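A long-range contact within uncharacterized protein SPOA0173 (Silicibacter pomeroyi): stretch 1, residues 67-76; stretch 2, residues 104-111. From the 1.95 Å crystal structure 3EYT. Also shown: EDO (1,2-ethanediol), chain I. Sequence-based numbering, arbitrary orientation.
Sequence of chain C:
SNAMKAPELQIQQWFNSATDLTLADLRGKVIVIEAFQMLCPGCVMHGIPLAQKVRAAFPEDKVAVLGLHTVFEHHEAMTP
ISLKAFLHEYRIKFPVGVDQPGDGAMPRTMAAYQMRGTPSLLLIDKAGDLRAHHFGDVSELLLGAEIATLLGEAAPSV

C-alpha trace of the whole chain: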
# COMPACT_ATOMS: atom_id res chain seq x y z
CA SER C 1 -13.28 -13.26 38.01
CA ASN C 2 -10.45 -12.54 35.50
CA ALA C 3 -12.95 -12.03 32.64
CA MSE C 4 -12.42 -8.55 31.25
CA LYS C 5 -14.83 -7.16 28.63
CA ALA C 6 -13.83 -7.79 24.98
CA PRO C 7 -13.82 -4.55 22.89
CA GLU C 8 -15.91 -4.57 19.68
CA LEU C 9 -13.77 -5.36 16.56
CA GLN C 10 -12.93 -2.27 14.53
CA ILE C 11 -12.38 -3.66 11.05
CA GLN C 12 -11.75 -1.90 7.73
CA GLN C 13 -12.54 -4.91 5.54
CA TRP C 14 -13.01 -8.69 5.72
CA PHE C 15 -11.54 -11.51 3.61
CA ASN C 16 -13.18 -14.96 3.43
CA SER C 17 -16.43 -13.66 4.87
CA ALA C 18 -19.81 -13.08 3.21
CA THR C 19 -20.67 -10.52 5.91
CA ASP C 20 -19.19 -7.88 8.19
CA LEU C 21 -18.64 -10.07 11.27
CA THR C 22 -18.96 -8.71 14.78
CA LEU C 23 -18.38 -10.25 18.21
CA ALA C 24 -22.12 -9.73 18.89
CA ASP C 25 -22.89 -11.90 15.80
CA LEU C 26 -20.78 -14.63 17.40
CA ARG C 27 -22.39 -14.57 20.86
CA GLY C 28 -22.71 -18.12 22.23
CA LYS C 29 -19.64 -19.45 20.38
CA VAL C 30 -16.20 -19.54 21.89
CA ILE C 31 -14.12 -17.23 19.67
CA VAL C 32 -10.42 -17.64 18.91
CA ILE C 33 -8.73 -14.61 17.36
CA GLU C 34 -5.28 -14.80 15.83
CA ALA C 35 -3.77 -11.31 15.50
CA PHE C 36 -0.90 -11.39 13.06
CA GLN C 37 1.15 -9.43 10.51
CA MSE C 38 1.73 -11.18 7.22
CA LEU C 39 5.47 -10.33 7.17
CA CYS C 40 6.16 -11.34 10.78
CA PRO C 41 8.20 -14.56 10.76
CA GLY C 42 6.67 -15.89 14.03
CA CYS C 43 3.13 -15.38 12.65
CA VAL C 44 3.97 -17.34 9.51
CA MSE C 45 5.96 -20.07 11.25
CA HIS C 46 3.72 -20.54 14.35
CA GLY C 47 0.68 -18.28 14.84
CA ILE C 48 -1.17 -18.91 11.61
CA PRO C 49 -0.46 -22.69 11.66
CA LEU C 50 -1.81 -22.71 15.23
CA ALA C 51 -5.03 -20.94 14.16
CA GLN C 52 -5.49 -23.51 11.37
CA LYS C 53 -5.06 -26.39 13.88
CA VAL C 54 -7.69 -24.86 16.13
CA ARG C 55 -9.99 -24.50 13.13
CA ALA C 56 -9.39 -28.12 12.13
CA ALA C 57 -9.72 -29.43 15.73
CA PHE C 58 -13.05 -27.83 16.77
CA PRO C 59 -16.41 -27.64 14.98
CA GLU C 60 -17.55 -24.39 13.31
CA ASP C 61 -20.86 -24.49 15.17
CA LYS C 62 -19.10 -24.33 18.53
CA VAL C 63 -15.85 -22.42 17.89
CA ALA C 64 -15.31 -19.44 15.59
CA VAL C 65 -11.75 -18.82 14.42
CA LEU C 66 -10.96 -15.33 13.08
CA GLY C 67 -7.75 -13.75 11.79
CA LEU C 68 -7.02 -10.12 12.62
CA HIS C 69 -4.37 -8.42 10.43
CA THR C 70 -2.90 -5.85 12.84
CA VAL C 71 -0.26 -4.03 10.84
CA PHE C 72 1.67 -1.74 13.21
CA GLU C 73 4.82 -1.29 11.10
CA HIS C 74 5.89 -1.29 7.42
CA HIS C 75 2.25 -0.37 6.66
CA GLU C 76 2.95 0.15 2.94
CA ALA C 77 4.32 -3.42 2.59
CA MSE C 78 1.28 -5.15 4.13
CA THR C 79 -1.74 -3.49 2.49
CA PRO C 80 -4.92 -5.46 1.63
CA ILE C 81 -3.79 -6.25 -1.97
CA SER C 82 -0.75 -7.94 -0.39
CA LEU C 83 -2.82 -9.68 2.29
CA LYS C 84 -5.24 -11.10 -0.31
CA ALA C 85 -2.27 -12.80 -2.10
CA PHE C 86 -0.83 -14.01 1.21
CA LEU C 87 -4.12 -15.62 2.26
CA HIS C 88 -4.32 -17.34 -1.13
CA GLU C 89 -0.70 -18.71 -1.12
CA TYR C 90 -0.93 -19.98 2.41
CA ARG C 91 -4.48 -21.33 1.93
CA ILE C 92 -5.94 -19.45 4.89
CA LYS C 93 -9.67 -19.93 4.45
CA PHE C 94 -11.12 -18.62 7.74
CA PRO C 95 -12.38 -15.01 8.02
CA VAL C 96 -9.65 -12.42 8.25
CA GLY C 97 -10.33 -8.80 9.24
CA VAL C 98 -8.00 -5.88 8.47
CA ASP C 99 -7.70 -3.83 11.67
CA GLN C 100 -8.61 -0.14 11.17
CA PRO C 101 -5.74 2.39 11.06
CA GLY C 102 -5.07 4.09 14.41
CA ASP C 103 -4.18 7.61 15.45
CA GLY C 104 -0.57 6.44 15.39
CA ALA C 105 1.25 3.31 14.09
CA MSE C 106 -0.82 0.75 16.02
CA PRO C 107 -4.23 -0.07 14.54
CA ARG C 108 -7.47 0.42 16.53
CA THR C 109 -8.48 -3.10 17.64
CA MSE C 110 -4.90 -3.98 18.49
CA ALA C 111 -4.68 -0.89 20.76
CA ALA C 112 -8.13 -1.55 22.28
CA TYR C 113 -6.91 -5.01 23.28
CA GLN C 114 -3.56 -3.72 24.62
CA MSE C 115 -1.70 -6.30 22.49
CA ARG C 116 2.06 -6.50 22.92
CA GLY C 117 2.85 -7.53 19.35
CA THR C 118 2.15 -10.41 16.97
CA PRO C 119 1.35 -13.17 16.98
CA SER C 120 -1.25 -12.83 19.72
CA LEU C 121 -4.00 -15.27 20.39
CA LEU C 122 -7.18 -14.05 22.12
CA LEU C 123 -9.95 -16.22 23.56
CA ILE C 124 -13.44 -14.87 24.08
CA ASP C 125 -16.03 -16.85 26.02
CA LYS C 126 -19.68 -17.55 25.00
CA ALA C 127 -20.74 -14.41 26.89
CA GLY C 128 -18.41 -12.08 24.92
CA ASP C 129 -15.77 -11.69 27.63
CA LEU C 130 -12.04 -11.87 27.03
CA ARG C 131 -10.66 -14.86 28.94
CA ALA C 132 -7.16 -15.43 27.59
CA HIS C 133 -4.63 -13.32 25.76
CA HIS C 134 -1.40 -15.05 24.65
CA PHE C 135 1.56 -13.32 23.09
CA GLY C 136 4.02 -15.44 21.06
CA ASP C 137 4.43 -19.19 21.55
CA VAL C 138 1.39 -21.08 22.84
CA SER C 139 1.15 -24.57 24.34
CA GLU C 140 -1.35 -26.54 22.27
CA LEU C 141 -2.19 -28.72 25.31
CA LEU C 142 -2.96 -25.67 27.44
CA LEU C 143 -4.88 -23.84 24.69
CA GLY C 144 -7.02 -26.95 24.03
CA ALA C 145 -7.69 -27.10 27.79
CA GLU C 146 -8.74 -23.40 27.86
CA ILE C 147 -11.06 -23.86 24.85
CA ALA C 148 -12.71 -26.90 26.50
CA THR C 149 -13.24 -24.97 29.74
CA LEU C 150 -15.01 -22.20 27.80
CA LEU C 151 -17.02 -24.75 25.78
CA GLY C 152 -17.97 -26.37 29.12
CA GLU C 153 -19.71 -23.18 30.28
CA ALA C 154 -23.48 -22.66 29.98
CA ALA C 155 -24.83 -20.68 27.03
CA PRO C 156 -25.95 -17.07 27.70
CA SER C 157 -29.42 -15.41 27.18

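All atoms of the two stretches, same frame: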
# COMPACT_ATOMS: atom_id res chain seq x y z
N GLY C 67 -9.07 -14.39 11.88
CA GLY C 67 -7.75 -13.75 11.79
C GLY C 67 -7.94 -12.24 11.94
O GLY C 67 -8.93 -11.69 11.47
N LEU C 68 -6.99 -11.57 12.56
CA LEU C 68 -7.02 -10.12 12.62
C LEU C 68 -5.66 -9.59 12.14
O LEU C 68 -4.63 -9.83 12.79
CB LEU C 68 -7.34 -9.67 14.05
CG LEU C 68 -7.36 -8.16 14.26
CD1 LEU C 68 -8.58 -7.56 13.57
CD2 LEU C 68 -7.34 -7.77 15.76
N HIS C 69 -5.64 -8.95 10.98
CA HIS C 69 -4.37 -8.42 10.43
C HIS C 69 -4.09 -7.05 11.05
O HIS C 69 -4.74 -6.03 10.72
CB HIS C 69 -4.40 -8.36 8.89
CG HIS C 69 -3.03 -8.27 8.26
ND1 HIS C 69 -2.75 -7.41 7.22
CD2 HIS C 69 -1.88 -8.92 8.54
CE1 HIS C 69 -1.48 -7.54 6.88
NE2 HIS C 69 -0.94 -8.46 7.66
N THR C 70 -3.16 -7.04 12.00
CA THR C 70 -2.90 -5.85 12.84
C THR C 70 -1.54 -5.31 12.41
O THR C 70 -0.49 -5.65 12.98
CB THR C 70 -2.89 -6.25 14.32
OG1 THR C 70 -1.95 -7.34 14.51
CG2 THR C 70 -4.27 -6.72 14.79
N VAL C 71 -1.53 -4.48 11.37
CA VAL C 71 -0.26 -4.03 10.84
C VAL C 71 0.15 -2.79 11.65
O VAL C 71 -0.54 -1.76 11.60
CB VAL C 71 -0.39 -3.67 9.33
CG1 VAL C 71 0.95 -3.14 8.78
CG2 VAL C 71 -0.86 -4.88 8.52
N PHE C 72 1.26 -2.86 12.37
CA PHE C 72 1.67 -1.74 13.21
C PHE C 72 3.03 -1.22 12.78
O PHE C 72 3.59 -0.34 13.41
CB PHE C 72 1.63 -2.12 14.70
CG PHE C 72 2.59 -3.22 15.08
CD1 PHE C 72 3.93 -2.91 15.40
CD2 PHE C 72 2.18 -4.54 15.11
CE1 PHE C 72 4.82 -3.92 15.79
CE2 PHE C 72 3.06 -5.57 15.47
CZ PHE C 72 4.38 -5.26 15.80
N GLU C 73 3.54 -1.75 11.66
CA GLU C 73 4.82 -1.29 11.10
C GLU C 73 4.90 -1.66 9.62
O GLU C 73 4.16 -2.56 9.21
CB GLU C 73 5.97 -1.96 11.84
CG GLU C 73 5.86 -3.48 11.82
CD GLU C 73 6.92 -4.13 12.67
OE1 GLU C 73 7.73 -3.39 13.29
OE2 GLU C 73 6.94 -5.38 12.72
N HIS C 74 5.76 -0.99 8.85
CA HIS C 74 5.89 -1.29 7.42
C HIS C 74 4.51 -1.30 6.76
O HIS C 74 4.23 -2.18 5.94
CB HIS C 74 6.50 -2.68 7.21
CG HIS C 74 7.80 -2.92 7.94
ND1 HIS C 74 8.95 -2.19 7.70
CD2 HIS C 74 8.14 -3.85 8.87
CE1 HIS C 74 9.93 -2.64 8.46
NE2 HIS C 74 9.47 -3.65 9.17
N HIS C 75 3.65 -0.34 7.11
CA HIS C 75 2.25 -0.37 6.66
C HIS C 75 2.10 -0.52 5.13
O HIS C 75 1.21 -1.23 4.63
CB HIS C 75 1.51 0.89 7.16
CG HIS C 75 1.56 1.06 8.66
ND1 HIS C 75 2.71 1.47 9.32
CD2 HIS C 75 0.61 0.90 9.61
CE1 HIS C 75 2.47 1.53 10.63
NE2 HIS C 75 1.21 1.18 10.83
N GLU C 76 3.01 0.12 4.40
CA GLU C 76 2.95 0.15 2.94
C GLU C 76 3.30 -1.21 2.29
O GLU C 76 3.03 -1.41 1.12
CB GLU C 76 3.86 1.27 2.36
CG GLU C 76 5.37 1.04 2.48
CD GLU C 76 5.88 1.05 3.93
OE1 GLU C 76 5.19 1.67 4.80
OE2 GLU C 76 6.95 0.42 4.20
N GLY C 104 -2.00 6.61 15.65
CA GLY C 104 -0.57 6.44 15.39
C GLY C 104 -0.35 5.15 14.57
O GLY C 104 -1.24 4.73 13.82
N ALA C 105 0.82 4.53 14.76
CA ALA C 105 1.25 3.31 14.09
C ALA C 105 0.33 2.11 14.35
O ALA C 105 -0.03 1.40 13.41
CB ALA C 105 2.68 2.99 14.53
N MSE C 106 -0.02 1.89 15.62
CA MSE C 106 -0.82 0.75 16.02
C MSE C 106 -2.27 0.90 15.55
O MSE C 106 -2.86 1.98 15.73
CB MSE C 106 -0.80 0.65 17.56
CG MSE C 106 -1.39 -0.64 18.08
SE MSE C 106 -0.85 -0.96 19.95
CE MSE C 106 1.06 -0.68 19.78
N PRO C 107 -2.85 -0.18 14.98
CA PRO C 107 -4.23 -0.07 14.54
C PRO C 107 -5.23 -0.16 15.71
O PRO C 107 -4.83 -0.47 16.84
CB PRO C 107 -4.38 -1.22 13.55
CG PRO C 107 -3.37 -2.28 14.03
CD PRO C 107 -2.24 -1.49 14.65
N ARG C 108 -6.52 0.09 15.44
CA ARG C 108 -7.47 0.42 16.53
C ARG C 108 -7.82 -0.77 17.43
O ARG C 108 -7.86 -0.63 18.67
CB ARG C 108 -8.76 1.05 15.98
CG ARG C 108 -8.50 2.36 15.23
CD ARG C 108 -9.73 3.19 15.03
NE ARG C 108 -10.42 3.47 16.28
CZ ARG C 108 -10.25 4.59 16.99
NH1 ARG C 108 -9.42 5.54 16.59
NH2 ARG C 108 -10.93 4.74 18.12
N THR C 109 -8.09 -1.93 16.83
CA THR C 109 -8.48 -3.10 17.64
C THR C 109 -7.28 -3.61 18.45
O THR C 109 -7.39 -3.95 19.65
CB THR C 109 -9.04 -4.23 16.75
OG1 THR C 109 -10.01 -3.67 15.87
CG2 THR C 109 -9.65 -5.36 17.57
N MSE C 110 -6.13 -3.63 17.79
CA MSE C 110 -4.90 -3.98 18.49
C MSE C 110 -4.67 -3.12 19.75
O MSE C 110 -4.35 -3.67 20.81
CB MSE C 110 -3.69 -3.82 17.56
CG MSE C 110 -2.43 -4.44 18.17
SE MSE C 110 -0.84 -4.20 17.06
CE MSE C 110 0.42 -5.08 18.27
N ALA C 111 -4.81 -1.80 19.62
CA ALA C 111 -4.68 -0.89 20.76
C ALA C 111 -5.76 -1.12 21.79
O ALA C 111 -5.47 -1.16 22.97
CB ALA C 111 -4.67 0.59 20.31
C1 EDO I . -3.26 4.05 18.38
O1 EDO I . -2.47 4.11 17.18
C2 EDO I . -4.70 3.60 18.07
O2 EDO I . -5.49 4.76 17.74

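Stretch 1 leaves a strand (67-69), runs on as an irregular segment and enters a 3-10 turn at H75; stretch 2 is a loop that turns into a helix from R108 onward. No backbone-to-backbone hydrogen bond joins them, so the loop does not extend the strand as a sheet partner. The CA atoms nevertheless come close at two points, 4.5 Å between F72 CA and M106 CA and 6.2 Å between T70 CA and P107 CA, and the contact buries 391 Å² counted over both sides.

At the start of stretch 2, G104 makes no contact with stretch 1. Its N donates to O1 of the ethanediol (3.0 Å, N-H...O angle 149°), and the same O1 donates to M106 O at 2.6 Å. The diol, probably from the crystallisation liquor, thus links two backbone groups of the loop.

A105 supplies the polar anchor. Its carbonyl accepts the one hydrogen bond between the stretches, from the imidazole of H75: H75 NE2 to A105 O measures 2.9 Å, with a nearly linear N-H...O angle of 168°. The oxygen lies at the ring edge near its plane, where an N-H points, so NE2 carries a proton here. The same oxygen also receives a CA-H...O contact from F72, with F72 CA to A105 O at 3.6 Å and an angle of 156° at the hydrogen.

M106, a selenomethionine, directs its CA-to-CB bond away from stretch 1. Its part is played mainly by backbone: M106 CA lies 4.0 Å from F72 CB.

P107 occupies the N-cap position, and its carbonyl accepts the first helical hydrogen bond, A111 N to P107 O at 3.1 Å. Its CA-to-CB bond points toward stretch 1, and its ring packs there: P107 CG is 3.8 Å from T70 CA, while P107 CD is 3.9 Å from F72 CB and 3.5 Å from V71 O. Lacking an N-H, the proline cannot donate to that carbonyl, and the approach is one of van der Waals packing.

Within the helix, R108 is out of reach, whereas T109 and M110 both point toward stretch 1. T109 CG2 meets L68 CD2 at 3.8 Å, a methyl-to-methyl contact; T109 OG1 is hydrogen-bonded elsewhere in the structure. M110, also selenomethionine, is extended (chi1, chi2 and chi3 all t); chi1 and chi2 place its SE 3.6 Å from F72 CD2 and 4.0 Å from T70 CB. The selenium sits 4.6 Å from the F72 ring centroid, 54° off the ring normal, an oblique approach that pairs a polarisable atom with an aromatic ring.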